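Local atomic coordinates of Lin1840 protein (Listeria innocua serovar 6a, PDB entry 4ZOC), a protein that probably hydrolyses terminal, non-reducing beta-D-glucosyl residues, as a family 3 beta-glucosidase tied to beta-1,2-glucan metabolism. Residues Q12-L15 with D16-I19; A222-A225 with A226-G230; A283-P286 with K287-A290; G418-V421 with E422-L425; G529-A532 with G533-T536. The protein carries 2 engineered substitutions. One frame throughout, in Å; residues are numbered along the deposited sequence.

Contact 1: Q12-L15 with D16-I19; sequences QMTL and DEKI
Glu17 reaches back over the start of its own helix to Thr14, and the two residues form a capping box. Glu17 CB lies 3.4 Å from Thr14 OG1, and CG lies beside the same oxygen. CG sits anti to the carbonyl carbon (chi1 -81°) and the chain then runs extended, which carries the carboxylate back past the helix start. At the tip, Glu17 OE1 accepts from Thr14 N at 2.9 Å. The N-H meets OE1 on its anti side, 30° out of the carboxylate plane. Glu17 OE1 also rests 3.2 Å from Met13 CA.

The return half of the box is the bond from Glu17 N to Thr14 OG1, 3.0 Å long. Thr14 is the N-cap of helix 15-21. Lys18 N then bonds to Thr14 O, and Ile19 N to Leu15 O, as the first helical turn closes. Lys18 CG packs 3.6 Å from Met13 CB, while a water accepts from Lys18 NZ and probably donates to Met13 O. Leu15 CG touches Ile19 CD1 at 3.9 Å, and both side chains lie against helix 306-316.

Both acidic and basic ends have further partners: Glu17 OE1 pairs with Arg81, and Lys18 NZ with Asp326 and Glu322. The shared OE1 implies a carboxylate that holds the N-cap's own N-H while it meets the positive charge of Arg81. The nearby arginine and the helix start would both probably stabilise its negative form.

Contact 2: A222-A225 with A226-G230; sequences AYNA and AIQAG
The backbone is helical through Gln228, with i to i+4 bonds such as Gln228 N to Asn224 O at 2.8 Å, and it leaves the helix at Gly230 with a phi of 106°. The side chains of Asn224 and Gln228 meet one turn apart. Asn224 CG stands anti to the backbone N (chi1 179°), and this swings its amide along the helix towards Gln228. Gln228 bends at chi2 and brings NE2 to Asn224 OD1 at 2.9 Å. The N-H points well at the oxygen, which lies in the Gln228 amide plane. NE2 itself, however, sits above the Asn224 carbonyl plane, and no lone pair is met squarely. The two amide planes are 40° apart. Gln228 NE2 also donates to Met261 O.

The last helical bond runs from Ala229 N to Ala225 O at 3.0 Å. A Schellman motif then ends the helix: Gly230 has positive phi, which suits a residue with no CB, and Gly230 N turns back to Ile227 O at 2.9 Å. Helix 221-228 leads into strand 233-236 of the parallel TIM-barrel sheet.

Ile227 folds its CG1 and CD1 against Tyr223 O, with CG1 3.2 Å from that oxygen. Ile227 CD1 also approaches Tyr223 CB at 4.4 Å. Tyr223 sends its hydroxyl to Asp140 and Ala195 N, and its ring meets Phe193 edge-to-face. Tyr223 and Ala226 pack on strand 187-193, while Ala222 and Ala225 face helix 158-173.

Contact 3: A283-P286 with K287-A290; sequences ARNP and KEAA
Asn285 OD1 accepts from Glu288 N at 2.9 Å and has Lys287 N a little further off at 3.2 Å. The bond to Glu288 N lies nearly along the carbonyl direction, at 174°. Asn285 is the N-cap of helix 286-295. Its CG lies between the backbone N and the carbonyl carbon (chi1 51°), and this folds the amide oxygen over the first turn. The backbone oxygen of Asn285 takes Ala289 N at 3.0 Å, so both oxygens of the residue serve the helix start.

Glu288 answers from the other direction. Its chain is extended beyond CG and runs back past the cap, with Glu288 CG 3.5 Å from Asn285 OD1. At the tip, Glu288 OE1 accepts from Arg284 N at 2.9 Å. That N-H comes from above the carboxylate plane, 47° out of it. The carboxylate therefore holds the residue before the cap, so the loop is tied to the first turn at Arg284 as well as at Asn285. Ala283 CB packs on Glu288 CB at 3.7 Å and on Ala289.

Arg284 extends away from Glu288 and forms a salt bridge with Glu718 of the second subunit, and Lys287 NZ forms one with Glu317. The helix start, in the TIM-barrel region, packs on helix 306-316: Pro286 and Lys287 touch Glu310, and Ala289 touches Cys306. Ala283 and Ala289 also rest on Val277, in the loop after helix 273-276.

Contact 4: G418-V421 with E422-L425; sequences GINV and ETGL
This is a local helix N-cap, where the loop after strand 393-397 enters helix 421-426. Asn420 is the cap, and Thr423 grips its amide oxygen twice. Thr423 N reaches Asn420 OD1 at 2.9 Å, and Thr423 OG1 donates to the same oxygen at 2.7 Å. The two donors come from opposite faces of the amide plane, each tilted 29° from it. The Asn420 and Thr423 side chains cross at about a right angle. Thr423 OG1 stands beside its own backbone N (chi1 -62°), which lets one residue supply both donors.

Asn420 ND2 donates to Thr401 O and to a water, and that water donates to Glu422 OE1. The amide is thus fixed in rotation. Glu422 OE2 forms a salt bridge with Arg426. The strand-loop-helix unit belongs to the C-terminal domain of family 3 glycosidases, whose mixed sheet includes strand 393-397.

Asn420 O takes Gly424 N at 2.9 Å in the first turn. Gly424, with no side chain, lets Ile419 CG2 come within 3.7 Å of Gly424 N. Val421 and Leu425 lie side by side, pointing the same way, with Val421 CG1 4.1 Å from Leu425 CG. Both touch Leu395 of the strand.

Contact 5: G529-A532 with G533-T536; sequences GTEA and GRVT
Gly533 enters helix 532-541 beside Glu531 O, which lies 3.1 Å from Gly533 N but is not bonded to it. The helix follows the type I beta turn from Gly529 to Ala532. In that turn Ala532 N bonds to Gly529 O. Glu531 is the N-cap.

Arg534 is next. Arg534 N makes a weak bond to Glu531 O at 2.9 Å. Its side chain runs extended from CG to NE and passes obliquely across the Glu531 side chain, with Arg534 CD 3.1 Å from Glu531 OE1. The salt bridge follows: Arg534 NH1 donates to Glu531 OE1 at 3.1 Å, almost straight and in the guanidinium plane. It meets the syn side of OE1, 17° out of the carboxylate plane. A second, weak bond goes from NH1 to Glu531 OE2. Glu531 bends at chi2 (-73°), which curls its carboxylate towards Arg534. The two planes are 34° apart.

Val535 N bonds to Glu531 O at 2.9 Å, and its CG2 lies 3.5 Å from the same oxygen. Thr536 closes the turn. Thr536 N lies 3.0 Å and Thr536 OG1 2.8 Å from Ala532 O, and they approach from opposite faces of the carbonyl plane.

Further charges complete the network: Glu531 OE2 pairs with Arg364, and Arg534 NE with Glu427. Both side chains touch helix 361-374. Thr536 packs against Thr503 and Phe505 of strand 500-505, in the mixed sheet of the C-terminal domain.

The five contacts follow in series along the chain. None nests in or crosses another, and each is a local turn rather than the closure of a long loop. Contact 1 starts helix 15-21 near the N terminus. Contact 2 ends helix 221-228, and contact 3 starts helix 286-295. All three lie in the N-terminal TIM-barrel region, but none touches another. Contacts 1 and 3 come within about 9 Å at their nearest atoms. Contacts 4 and 5 begin two helices of the C-terminal domain. They touch: Ile419 O probably bonds to Gly533 N, and Ile419 N to Thr530 O. This pairing ties the loop into helix 421-426 to the turn and first residues of helix 532-541.

Contact 1: Q12-L15 with D16-I19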
loop_
_atom_site.group_PDB
_atom_site.type_symbol
_atom_site.label_atom_id
_atom_site.label_comp_id
_atom_site.label_asym_id
_atom_site.label_seq_id
_atom_site.Cartn_x
_atom_site.Cartn_y
_atom_site.Cartn_z
ATOM N N GLN A 12 -18.629 36.232 -30.146
ATOM C CA GLN A 12 -17.717 37.163 -30.848
ATOM C C GLN A 12 -16.257 36.764 -30.907
ATOM O O GLN A 12 -15.496 37.310 -31.734
ATOM C CB GLN A 12 -17.780 38.525 -30.201
ATOM C CG GLN A 12 -19.117 39.201 -30.299
ATOM C CD GLN A 12 -19.037 40.472 -29.438
ATOM O OE1 GLN A 12 -18.787 40.408 -28.234
ATOM N NE2 GLN A 12 -19.119 41.623 -30.076
ATOM N N MET A 13 -15.821 35.869 -30.022
ATOM C CA MET A 13 -14.426 35.458 -30.014
ATOM C C MET A 13 -14.048 34.614 -31.214
ATOM O O MET A 13 -14.796 33.778 -31.662
ATOM C CB MET A 13 -14.099 34.705 -28.686
ATOM C CG MET A 13 -14.207 35.576 -27.423
ATOM S SD MET A 13 -14.235 34.565 -25.932
ATOM C CE MET A 13 -12.503 34.284 -25.688
ATOM N N THR A 14 -12.863 34.828 -31.737
ATOM C CA THR A 14 -12.308 34.010 -32.747
ATOM C C THR A 14 -11.911 32.653 -32.139
ATOM O O THR A 14 -11.810 32.495 -30.906
ATOM C CB THR A 14 -11.027 34.592 -33.387
ATOM O OG1 THR A 14 -9.961 34.721 -32.420
ATOM C CG2 THR A 14 -11.318 35.961 -34.090
ATOM N N LEU A 15 -11.679 31.686 -33.008
ATOM C CA LEU A 15 -11.214 30.369 -32.527
ATOM C C LEU A 15 -9.923 30.589 -31.734
ATOM O O LEU A 15 -9.791 30.043 -30.650
ATOM C CB LEU A 15 -10.969 29.365 -33.670
ATOM C CG LEU A 15 -10.538 27.917 -33.299
ATOM C CD1 LEU A 15 -11.594 27.299 -32.418
ATOM C CD2 LEU A 15 -10.286 27.083 -34.535
ATOM N N ASP A 16 -8.977 31.363 -32.262
ATOM C CA ASP A 16 -7.700 31.498 -31.592
ATOM C C ASP A 16 -7.861 32.201 -30.243
ATOM O O ASP A 16 -7.140 31.870 -29.260
ATOM C CB ASP A 16 -6.685 32.236 -32.454
ATOM C CG ASP A 16 -5.979 31.357 -33.457
ATOM O OD1 ASP A 16 -6.188 30.127 -33.519
ATOM O OD2 ASP A 16 -5.156 31.936 -34.219
ATOM N N GLU A 17 -8.809 33.145 -30.167
ATOM C CA GLU A 17 -9.061 33.823 -28.871
ATOM C C GLU A 17 -9.633 32.813 -27.847
ATOM O O GLU A 17 -9.285 32.811 -26.661
ATOM C CB GLU A 17 -10.064 34.973 -29.020
ATOM C CG GLU A 17 -9.418 36.248 -29.538
ATOM C CD GLU A 17 -10.381 37.287 -30.017
ATOM O OE1 GLU A 17 -11.568 36.967 -30.298
ATOM O OE2 GLU A 17 -9.887 38.433 -30.148
ATOM N N LYS A 18 -10.564 31.996 -28.305
ATOM C CA LYS A 18 -11.185 30.985 -27.424
ATOM C C LYS A 18 -10.141 30.000 -26.943
ATOM O O LYS A 18 -10.113 29.693 -25.733
ATOM C CB LYS A 18 -12.332 30.245 -28.105
ATOM C CG LYS A 18 -13.475 31.160 -28.367
ATOM C CD LYS A 18 -14.736 30.483 -28.856
ATOM C CE LYS A 18 -14.595 29.969 -30.267
ATOM N NZ LYS A 18 -15.926 29.498 -30.699
ATOM N N ILE A 19 -9.262 29.553 -27.824
ATOM C CA ILE A 19 -8.208 28.605 -27.454
ATOM C C ILE A 19 -7.293 29.209 -26.347
ATOM O O ILE A 19 -7.050 28.567 -25.310
ATOM C CB ILE A 19 -7.373 28.177 -28.700
ATOM C CG1 ILE A 19 -8.202 27.329 -29.740
ATOM C CG2 ILE A 19 -6.049 27.488 -28.272
ATOM C CD1 ILE A 19 -7.448 27.079 -31.046
HETATM O O HOH W 1 -17.100 32.084 -31.228
#

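Contact 2: A222-A225 with A226-G230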
loop_
_atom_site.group_PDB
_atom_site.type_symbol
_atom_site.label_atom_id
_atom_site.label_comp_id
_atom_site.label_asym_id
_atom_site.label_seq_id
_atom_site.Cartn_x
_atom_site.Cartn_y
_atom_site.Cartn_z
ATOM N N ALA A 222 -14.817 14.229 0.785
ATOM C CA ALA A 222 -14.429 15.572 1.159
ATOM C C ALA A 222 -14.503 16.491 -0.050
ATOM O O ALA A 222 -15.007 17.632 0.081
ATOM C CB ALA A 222 -13.079 15.625 1.884
ATOM N N TYR A 223 -14.069 16.047 -1.225
ATOM C CA TYR A 223 -14.206 16.899 -2.450
ATOM C C TYR A 223 -15.685 17.296 -2.635
ATOM O O TYR A 223 -16.030 18.462 -2.934
ATOM C CB TYR A 223 -13.704 16.244 -3.741
ATOM C CG TYR A 223 -12.332 15.646 -3.721
ATOM C CD1 TYR A 223 -11.182 16.395 -3.394
ATOM C CD2 TYR A 223 -12.169 14.322 -3.981
ATOM C CE1 TYR A 223 -9.887 15.820 -3.393
ATOM C CE2 TYR A 223 -10.913 13.760 -3.929
ATOM C CZ TYR A 223 -9.780 14.515 -3.639
ATOM O OH TYR A 223 -8.575 13.825 -3.493
ATOM N N ASN A 224 -16.518 16.275 -2.543
ATOM C CA ASN A 224 -17.922 16.456 -2.792
ATOM C C ASN A 224 -18.509 17.470 -1.819
ATOM O O ASN A 224 -19.331 18.309 -2.195
ATOM C CB ASN A 224 -18.684 15.114 -2.741
ATOM C CG ASN A 224 -20.153 15.321 -2.972
ATOM O OD1 ASN A 224 -20.544 15.756 -4.024
ATOM N ND2 ASN A 224 -20.940 15.194 -1.933
ATOM N N ALA A 225 -18.120 17.394 -0.552
ATOM C CA ALA A 225 -18.678 18.273 0.473
ATOM C C ALA A 225 -18.306 19.706 0.171
ATOM O O ALA A 225 -19.143 20.596 0.234
ATOM C CB ALA A 225 -18.236 17.911 1.855
ATOM N N ALA A 226 -17.064 19.918 -0.252
ATOM C CA ALA A 226 -16.647 21.271 -0.623
ATOM C C ALA A 226 -17.309 21.841 -1.872
ATOM O O ALA A 226 -17.605 23.026 -1.993
ATOM C CB ALA A 226 -15.116 21.257 -0.746
ATOM N N ILE A 227 -17.529 20.970 -2.829
ATOM C CA ILE A 227 -18.207 21.295 -4.070
ATOM C C ILE A 227 -19.651 21.671 -3.746
ATOM O O ILE A 227 -20.163 22.733 -4.199
ATOM C CB ILE A 227 -18.081 20.143 -5.051
ATOM C CG1 ILE A 227 -16.658 20.031 -5.610
ATOM C CG2 ILE A 227 -19.085 20.267 -6.231
ATOM C CD1 ILE A 227 -16.439 18.661 -6.225
ATOM N N GLN A 228 -20.312 20.853 -2.935
ATOM C CA GLN A 228 -21.717 21.157 -2.567
ATOM C C GLN A 228 -21.856 22.426 -1.732
ATOM O O GLN A 228 -22.873 23.149 -1.804
ATOM C CB GLN A 228 -22.417 19.959 -1.887
ATOM C CG GLN A 228 -22.484 18.676 -2.695
ATOM C CD GLN A 228 -22.655 18.887 -4.217
ATOM O OE1 GLN A 228 -23.431 19.757 -4.666
ATOM N NE2 GLN A 228 -21.881 18.163 -5.006
ATOM N N ALA A 229 -20.833 22.769 -1.008
ATOM C CA ALA A 229 -20.801 23.992 -0.243
ATOM C C ALA A 229 -20.498 25.221 -1.123
ATOM O O ALA A 229 -20.466 26.310 -0.599
ATOM C CB ALA A 229 -19.756 23.892 0.854
ATOM N N GLY A 230 -20.230 25.012 -2.414
ATOM C CA GLY A 230 -20.092 26.107 -3.368
ATOM C C GLY A 230 -18.719 26.439 -3.838
ATOM O O GLY A 230 -18.530 27.529 -4.415
#

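Contact 3: A283-P286 with K287-A290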
loop_
_atom_site.group_PDB
_atom_site.type_symbol
_atom_site.label_atom_id
_atom_site.label_comp_id
_atom_site.label_asym_id
_atom_site.label_seq_id
_atom_site.Cartn_x
_atom_site.Cartn_y
_atom_site.Cartn_z
ATOM N N ALA A 283 -1.303 9.231 -23.825
ATOM C CA ALA A 283 -1.460 10.058 -25.007
ATOM C C ALA A 283 -0.106 9.982 -25.700
ATOM O O ALA A 283 0.933 10.033 -25.065
ATOM C CB ALA A 283 -1.834 11.482 -24.679
ATOM N N ARG A 284 -0.108 9.923 -27.034
ATOM C CA ARG A 284 1.170 9.728 -27.757
ATOM C C ARG A 284 1.953 11.030 -27.938
ATOM O O ARG A 284 3.152 11.041 -28.063
ATOM C CB ARG A 284 0.891 9.018 -29.151
ATOM C CG ARG A 284 2.154 8.587 -29.959
ATOM C CD ARG A 284 1.766 7.713 -31.181
ATOM N NE ARG A 284 2.916 6.941 -31.705
ATOM C CZ ARG A 284 2.886 5.760 -32.399
ATOM N NH1 ARG A 284 4.018 5.184 -32.817
ATOM N NH2 ARG A 284 1.758 5.114 -32.718
ATOM N N ASN A 285 1.265 12.129 -27.910
ATOM C CA ASN A 285 1.887 13.436 -28.272
ATOM C C ASN A 285 1.017 14.557 -27.729
ATOM O O ASN A 285 -0.099 14.293 -27.206
ATOM C CB ASN A 285 2.049 13.538 -29.796
ATOM C CG ASN A 285 0.757 13.224 -30.547
ATOM O OD1 ASN A 285 -0.326 13.601 -30.147
ATOM N ND2 ASN A 285 0.881 12.497 -31.637
ATOM N N PRO A 286 1.478 15.824 -27.847
ATOM C CA PRO A 286 0.630 16.958 -27.402
ATOM C C PRO A 286 -0.743 17.055 -28.014
ATOM O O PRO A 286 -1.659 17.587 -27.409
ATOM C CB PRO A 286 1.500 18.183 -27.697
ATOM C CG PRO A 286 2.872 17.647 -27.611
ATOM C CD PRO A 286 2.804 16.267 -28.226
ATOM N N LYS A 287 -0.903 16.577 -29.244
ATOM C CA LYS A 287 -2.191 16.653 -29.914
ATOM C C LYS A 287 -3.213 15.723 -29.238
ATOM O O LYS A 287 -4.316 16.093 -28.963
ATOM C CB LYS A 287 -1.987 16.285 -31.412
ATOM C CG LYS A 287 -3.252 16.346 -32.240
ATOM C CD LYS A 287 -2.930 16.066 -33.702
ATOM C CE LYS A 287 -4.160 16.340 -34.544
ATOM N NZ LYS A 287 -3.783 16.064 -35.939
ATOM N N GLU A 288 -2.776 14.518 -28.894
ATOM C CA GLU A 288 -3.646 13.660 -28.167
ATOM C C GLU A 288 -3.933 14.148 -26.722
ATOM O O GLU A 288 -5.048 14.026 -26.240
ATOM C CB GLU A 288 -3.047 12.209 -28.149
ATOM C CG GLU A 288 -3.144 11.530 -29.539
ATOM C CD GLU A 288 -2.930 10.035 -29.530
ATOM O OE1 GLU A 288 -2.556 9.425 -28.477
ATOM O OE2 GLU A 288 -3.064 9.458 -30.632
ATOM N N ALA A 289 -2.894 14.631 -26.047
ATOM C CA ALA A 289 -3.030 15.196 -24.700
ATOM C C ALA A 289 -4.109 16.281 -24.664
ATOM O O ALA A 289 -5.028 16.267 -23.825
ATOM C CB ALA A 289 -1.707 15.761 -24.219
ATOM N N ALA A 290 -4.056 17.180 -25.657
ATOM C CA ALA A 290 -5.083 18.218 -25.834
ATOM C C ALA A 290 -6.452 17.631 -26.085
ATOM O O ALA A 290 -7.453 17.998 -25.478
ATOM C CB ALA A 290 -4.658 19.140 -27.008
#

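Contact 4: G418-V421 with E422-L425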
loop_
_atom_site.group_PDB
_atom_site.type_symbol
_atom_site.label_atom_id
_atom_site.label_comp_id
_atom_site.label_asym_id
_atom_site.label_seq_id
_atom_site.Cartn_x
_atom_site.Cartn_y
_atom_site.Cartn_z
ATOM N N GLY A 418 8.292 36.117 11.268
ATOM C CA GLY A 418 7.927 35.007 12.100
ATOM C C GLY A 418 8.629 35.153 13.449
ATOM O O GLY A 418 9.669 35.809 13.590
ATOM N N ILE A 419 8.124 34.413 14.421
ATOM C CA ILE A 419 8.694 34.452 15.743
ATOM C C ILE A 419 9.311 33.095 16.008
ATOM O O ILE A 419 8.563 32.077 16.115
ATOM C CB ILE A 419 7.631 34.764 16.809
ATOM C CG1 ILE A 419 6.829 36.074 16.535
ATOM C CG2 ILE A 419 8.231 34.794 18.228
ATOM C CD1 ILE A 419 7.630 37.315 16.473
ATOM N N ASN A 420 10.645 33.040 16.126
ATOM C CA ASN A 420 11.308 31.769 16.431
ATOM C C ASN A 420 11.122 31.334 17.892
ATOM O O ASN A 420 10.537 32.064 18.749
ATOM C CB ASN A 420 12.734 31.750 15.935
ATOM C CG ASN A 420 13.680 32.605 16.789
ATOM O OD1 ASN A 420 13.256 33.240 17.745
ATOM N ND2 ASN A 420 14.947 32.542 16.494
ATOM N N VAL A 421 11.561 30.108 18.212
ATOM C CA VAL A 421 11.330 29.597 19.539
ATOM C C VAL A 421 12.071 30.414 20.606
ATOM O O VAL A 421 11.466 30.723 21.621
ATOM C CB VAL A 421 11.678 28.123 19.629
ATOM C CG1 VAL A 421 11.459 27.610 21.029
ATOM C CG2 VAL A 421 10.797 27.352 18.645
ATOM N N GLU A 422 13.359 30.735 20.384
ATOM C CA GLU A 422 14.088 31.537 21.343
ATOM C C GLU A 422 13.370 32.862 21.625
ATOM O O GLU A 422 13.134 33.222 22.784
ATOM C CB GLU A 422 15.546 31.834 20.908
ATOM C CG GLU A 422 16.236 32.778 21.897
ATOM C CD GLU A 422 17.696 33.096 21.551
ATOM O OE1 GLU A 422 18.177 32.689 20.483
ATOM O OE2 GLU A 422 18.367 33.710 22.412
ATOM N N THR A 423 12.967 33.553 20.584
ATOM C CA THR A 423 12.358 34.876 20.718
ATOM C C THR A 423 11.037 34.760 21.472
ATOM O O THR A 423 10.748 35.563 22.369
ATOM C CB THR A 423 12.202 35.550 19.351
ATOM O OG1 THR A 423 13.488 35.722 18.778
ATOM C CG2 THR A 423 11.488 36.934 19.448
ATOM N N GLY A 424 10.252 33.748 21.136
ATOM C CA GLY A 424 8.969 33.500 21.804
ATOM C C GLY A 424 9.194 33.199 23.296
ATOM O O GLY A 424 8.534 33.790 24.174
ATOM N N LEU A 425 10.171 32.364 23.621
ATOM C CA LEU A 425 10.366 31.997 25.033
ATOM C C LEU A 425 10.841 33.202 25.869
ATOM O O LEU A 425 10.424 33.373 27.030
ATOM C CB LEU A 425 11.385 30.817 25.159
ATOM C CG LEU A 425 10.981 29.448 24.642
ATOM C CD1 LEU A 425 11.900 28.397 25.262
ATOM C CD2 LEU A 425 9.547 29.165 24.945
HETATM O O HOH W 2 17.260 33.580 17.893
#

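Contact 5: G529-A532 with G533-T536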
loop_
_atom_site.group_PDB
_atom_site.type_symbol
_atom_site.label_atom_id
_atom_site.label_comp_id
_atom_site.label_asym_id
_atom_site.label_seq_id
_atom_site.Cartn_x
_atom_site.Cartn_y
_atom_site.Cartn_z
ATOM N N GLY A 529 3.367 28.490 11.953
ATOM C CA GLY A 529 3.339 29.733 11.136
ATOM C C GLY A 529 4.006 30.889 11.842
ATOM O O GLY A 529 4.916 30.741 12.658
ATOM N N THR A 530 3.532 32.079 11.484
ATOM C CA THR A 530 4.127 33.323 11.864
ATOM C C THR A 530 4.286 33.510 13.346
ATOM O O THR A 530 5.321 34.028 13.786
ATOM C CB THR A 530 3.309 34.496 11.220
ATOM O OG1 THR A 530 3.374 34.389 9.759
ATOM C CG2 THR A 530 3.842 35.842 11.683
ATOM N N GLU A 531 3.342 32.992 14.137
ATOM C CA GLU A 531 3.424 33.209 15.569
ATOM C C GLU A 531 4.051 32.008 16.296
ATOM O O GLU A 531 3.866 31.881 17.579
ATOM C CB GLU A 531 2.041 33.551 16.137
ATOM C CG GLU A 531 1.545 34.914 15.668
ATOM C CD GLU A 531 2.264 36.067 16.317
ATOM O OE1 GLU A 531 2.161 36.219 17.527
ATOM O OE2 GLU A 531 2.854 36.852 15.578
ATOM N N ALA A 532 4.742 31.121 15.552
ATOM C CA ALA A 532 5.297 29.852 16.117
ATOM C C ALA A 532 5.895 29.931 17.558
ATOM O O ALA A 532 5.547 29.153 18.445
ATOM C CB ALA A 532 6.278 29.207 15.156
ATOM N N GLY A 533 6.815 30.857 17.793
ATOM C CA GLY A 533 7.477 30.896 19.100
ATOM C C GLY A 533 6.555 31.331 20.212
ATOM O O GLY A 533 6.816 31.014 21.374
ATOM N N ARG A 534 5.535 32.163 19.896
ATOM C CA ARG A 534 4.589 32.661 20.900
ATOM C C ARG A 534 3.616 31.550 21.202
ATOM O O ARG A 534 3.297 31.309 22.343
ATOM C CB ARG A 534 3.835 33.844 20.450
ATOM C CG ARG A 534 4.767 34.986 20.164
ATOM C CD ARG A 534 4.042 36.297 19.942
ATOM N NE ARG A 534 5.023 37.396 19.903
ATOM C CZ ARG A 534 5.132 38.327 18.939
ATOM N NH1 ARG A 534 4.423 38.320 17.823
ATOM N NH2 ARG A 534 6.031 39.268 19.061
ATOM N N VAL A 535 3.201 30.806 20.168
ATOM C CA VAL A 535 2.394 29.613 20.383
ATOM C C VAL A 535 3.099 28.636 21.368
ATOM O O VAL A 535 2.497 28.097 22.302
ATOM C CB VAL A 535 2.093 28.895 19.029
ATOM C CG1 VAL A 535 1.490 27.534 19.187
ATOM C CG2 VAL A 535 1.207 29.730 18.124
ATOM N N THR A 536 4.352 28.356 21.068
ATOM C CA THR A 536 5.178 27.472 21.848
ATOM C C THR A 536 5.277 27.999 23.310
ATOM O O THR A 536 5.040 27.241 24.281
ATOM C CB THR A 536 6.527 27.305 21.230
ATOM O OG1 THR A 536 6.403 26.829 19.854
ATOM C CG2 THR A 536 7.298 26.332 21.991
#